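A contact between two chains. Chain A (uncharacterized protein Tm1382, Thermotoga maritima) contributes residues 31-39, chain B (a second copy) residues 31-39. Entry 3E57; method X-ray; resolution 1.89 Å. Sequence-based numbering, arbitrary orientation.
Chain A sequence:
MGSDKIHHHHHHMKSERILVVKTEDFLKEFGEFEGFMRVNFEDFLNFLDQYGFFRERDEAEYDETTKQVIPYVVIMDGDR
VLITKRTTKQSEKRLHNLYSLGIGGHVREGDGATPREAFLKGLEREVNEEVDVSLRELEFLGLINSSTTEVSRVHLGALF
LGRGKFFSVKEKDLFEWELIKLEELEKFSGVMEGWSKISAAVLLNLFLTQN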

# COMPACT_ATOMS: atom_id res chain seq x y z
N GLY A 31 4.13 11.99 -4.32
CA GLY A 31 2.70 11.79 -4.45
C GLY A 31 2.10 11.10 -3.24
O GLY A 31 2.77 10.82 -2.25
N GLU A 32 0.82 10.79 -3.33
CA GLU A 32 0.10 10.22 -2.23
C GLU A 32 0.02 8.71 -2.45
O GLU A 32 -0.45 8.26 -3.49
CB GLU A 32 -1.29 10.84 -2.18
CG GLU A 32 -1.23 12.32 -1.93
CD GLU A 32 -2.57 12.99 -2.08
OE1 GLU A 32 -3.59 12.41 -1.63
OE2 GLU A 32 -2.60 14.09 -2.65
N PHE A 33 0.54 7.94 -1.51
CA PHE A 33 0.38 6.49 -1.58
C PHE A 33 0.35 5.89 -0.20
O PHE A 33 0.82 6.49 0.78
CB PHE A 33 1.49 5.84 -2.42
CG PHE A 33 2.86 5.94 -1.82
CD1 PHE A 33 3.47 4.84 -1.22
CD2 PHE A 33 3.58 7.13 -1.90
CE1 PHE A 33 4.74 4.93 -0.71
CE2 PHE A 33 4.84 7.22 -1.38
CZ PHE A 33 5.43 6.10 -0.76
N GLU A 34 -0.21 4.69 -0.15
CA GLU A 34 -0.43 3.98 1.10
C GLU A 34 0.08 2.56 0.87
O GLU A 34 -0.52 1.81 0.11
CB GLU A 34 -1.92 4.04 1.44
CG GLU A 34 -2.37 3.30 2.72
CD GLU A 34 -1.93 3.97 4.01
OE1 GLU A 34 -1.96 5.22 4.10
OE2 GLU A 34 -1.57 3.23 4.96
N GLY A 35 1.21 2.23 1.49
CA GLY A 35 1.85 0.94 1.30
C GLY A 35 3.28 1.12 0.81
O GLY A 35 4.05 1.85 1.44
N PHE A 36 3.63 0.49 -0.32
CA PHE A 36 4.99 0.55 -0.85
C PHE A 36 4.99 1.08 -2.28
O PHE A 36 4.09 0.80 -3.05
CB PHE A 36 5.63 -0.85 -0.81
CG PHE A 36 6.85 -1.00 -1.71
CD1 PHE A 36 8.12 -0.74 -1.22
CD2 PHE A 36 6.72 -1.44 -3.02
CE1 PHE A 36 9.23 -0.90 -2.03
CE2 PHE A 36 7.84 -1.59 -3.83
CZ PHE A 36 9.08 -1.32 -3.33
N MET A 37 6.01 1.85 -2.63
CA MET A 37 6.16 2.26 -4.01
C MET A 37 7.63 2.27 -4.37
O MET A 37 8.44 2.82 -3.65
CB MET A 37 5.55 3.62 -4.21
CG MET A 37 5.67 4.14 -5.62
SD MET A 37 4.88 5.73 -5.81
CE MET A 37 5.94 6.74 -4.80
N ARG A 38 7.95 1.66 -5.50
CA ARG A 38 9.31 1.70 -6.01
C ARG A 38 9.61 3.13 -6.46
O ARG A 38 8.80 3.77 -7.12
CB ARG A 38 9.47 0.73 -7.17
CG ARG A 38 10.88 0.69 -7.69
CD ARG A 38 11.08 -0.26 -8.86
NE ARG A 38 12.51 -0.33 -9.19
CZ ARG A 38 13.03 -1.01 -10.21
NH1 ARG A 38 12.26 -1.71 -11.04
NH2 ARG A 38 14.35 -0.99 -10.40
N VAL A 39 10.79 3.63 -6.09
CA VAL A 39 11.25 4.92 -6.57
C VAL A 39 12.70 4.72 -6.96
O VAL A 39 13.32 3.73 -6.57
CB VAL A 39 11.13 6.06 -5.50
CG1 VAL A 39 9.70 6.16 -4.91
CG2 VAL A 39 12.16 5.89 -4.42
N GLY B 31 4.07 2.13 -12.81
CA GLY B 31 5.18 1.69 -11.99
C GLY B 31 4.77 0.62 -11.00
O GLY B 31 3.68 0.07 -11.06
N GLU B 32 5.67 0.35 -10.07
CA GLU B 32 5.55 -0.76 -9.15
C GLU B 32 5.14 -0.25 -7.78
O GLU B 32 5.90 0.46 -7.12
CB GLU B 32 6.89 -1.48 -9.05
CG GLU B 32 7.28 -2.16 -10.37
CD GLU B 32 8.73 -2.62 -10.39
OE1 GLU B 32 9.13 -3.40 -9.50
OE2 GLU B 32 9.46 -2.21 -11.32
N PHE B 33 3.94 -0.60 -7.35
CA PHE B 33 3.51 -0.26 -5.99
C PHE B 33 2.66 -1.37 -5.42
O PHE B 33 2.11 -2.18 -6.16
CB PHE B 33 2.75 1.07 -5.97
CG PHE B 33 1.46 1.06 -6.73
CD1 PHE B 33 0.25 1.00 -6.07
CD2 PHE B 33 1.46 1.16 -8.12
CE1 PHE B 33 -0.94 1.02 -6.77
CE2 PHE B 33 0.29 1.18 -8.82
CZ PHE B 33 -0.92 1.12 -8.15
N GLU B 34 2.57 -1.40 -4.09
CA GLU B 34 1.80 -2.39 -3.35
C GLU B 34 0.91 -1.63 -2.40
O GLU B 34 1.40 -1.03 -1.46
CB GLU B 34 2.74 -3.31 -2.57
CG GLU B 34 2.07 -4.34 -1.65
CD GLU B 34 1.41 -5.49 -2.42
OE1 GLU B 34 1.96 -5.91 -3.46
OE2 GLU B 34 0.34 -5.97 -1.95
N GLY B 35 -0.39 -1.63 -2.65
CA GLY B 35 -1.32 -0.89 -1.82
C GLY B 35 -2.13 0.06 -2.67
O GLY B 35 -2.75 -0.36 -3.63
N PHE B 36 -2.11 1.34 -2.31
CA PHE B 36 -2.86 2.36 -3.04
C PHE B 36 -1.92 3.45 -3.49
O PHE B 36 -0.97 3.78 -2.79
CB PHE B 36 -3.93 2.97 -2.14
CG PHE B 36 -4.49 4.27 -2.63
CD1 PHE B 36 -5.58 4.30 -3.48
CD2 PHE B 36 -3.92 5.48 -2.23
CE1 PHE B 36 -6.11 5.52 -3.93
CE2 PHE B 36 -4.44 6.69 -2.66
CZ PHE B 36 -5.54 6.71 -3.52
N MET B 37 -2.20 4.01 -4.67
CA MET B 37 -1.48 5.19 -5.18
C MET B 37 -2.46 6.16 -5.85
O MET B 37 -3.26 5.75 -6.68
CB MET B 37 -0.43 4.78 -6.21
CG MET B 37 0.41 5.96 -6.68
SD MET B 37 1.75 5.47 -7.74
CE MET B 37 0.85 4.79 -9.11
N ARG B 38 -2.38 7.44 -5.48
CA ARG B 38 -3.18 8.49 -6.09
C ARG B 38 -2.73 8.66 -7.53
O ARG B 38 -1.53 8.68 -7.78
CB ARG B 38 -3.00 9.82 -5.36
CG ARG B 38 -3.66 11.02 -6.05
CD ARG B 38 -4.39 11.90 -5.07
NE ARG B 38 -5.36 11.04 -4.41
CZ ARG B 38 -6.55 11.38 -3.93
NH1 ARG B 38 -7.02 12.63 -4.01
NH2 ARG B 38 -7.27 10.43 -3.36
N VAL B 39 -3.69 8.74 -8.44
CA VAL B 39 -3.40 9.09 -9.83
C VAL B 39 -4.48 10.03 -10.35
O VAL B 39 -5.55 10.13 -9.78
CB VAL B 39 -3.26 7.85 -10.78
CG1 VAL B 39 -2.30 6.79 -10.19
CG2 VAL B 39 -4.59 7.27 -11.11
O HOH W 1 0.45 9.72 -6.17
O HOH W 2 1.42 2.16 -2.72
O HOH W 3 7.04 2.90 -8.95

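The two copies pair as antiparallel strands about A:Gly35 and B:Gly35, whose CA atoms lie 4.8 Å apart, and the largest covered surfaces belong to B:Glu32 and A:Glu32 at the two ends of the ladder. Each glutamate contributes through both its backbone and its carboxylate. The amides of A:Arg38 and B:Arg38 donate to B:Glu32 O and A:Glu32 O, respectively, with N to O distances of 2.9 Å, closing the ladder at both ends.

The two salt bridges between these side chains, A:Arg38 with B:Glu32 and B:Arg38 with A:Glu32, depart from this symmetry. A:Arg38, fully extended, brings NH1 to 2.9 Å from B:Glu32 OE2, a hydrogen-bonded salt bridge lying near the guanidinium plane. B:Arg38 bends at chi3 (m), and A:Glu32 OE1 sits over its guanidinium face, 3.6 Å from NE; that salt bridge rests on charge alone.

Between these ends, reciprocal pairs of backbone hydrogen bonds join A:Phe36 with B:Glu34, and B:Phe36 with A:Glu34. Their side chains share a sheet face with those glutamates, and A:Phe36 CB comes within 4.2 Å of B:Glu34 CB. On the other face, A:Phe33 packs against B:Met37 and B:Phe33 against A:Met37, while A:Met37 SD and B:Met37 SD meet at 3.7 Å. At the centre, a CB on A:Gly35 would clash with B:Glu34 O, and one on B:Gly35 with A:Glu34 O, so the bare CA permits close approach.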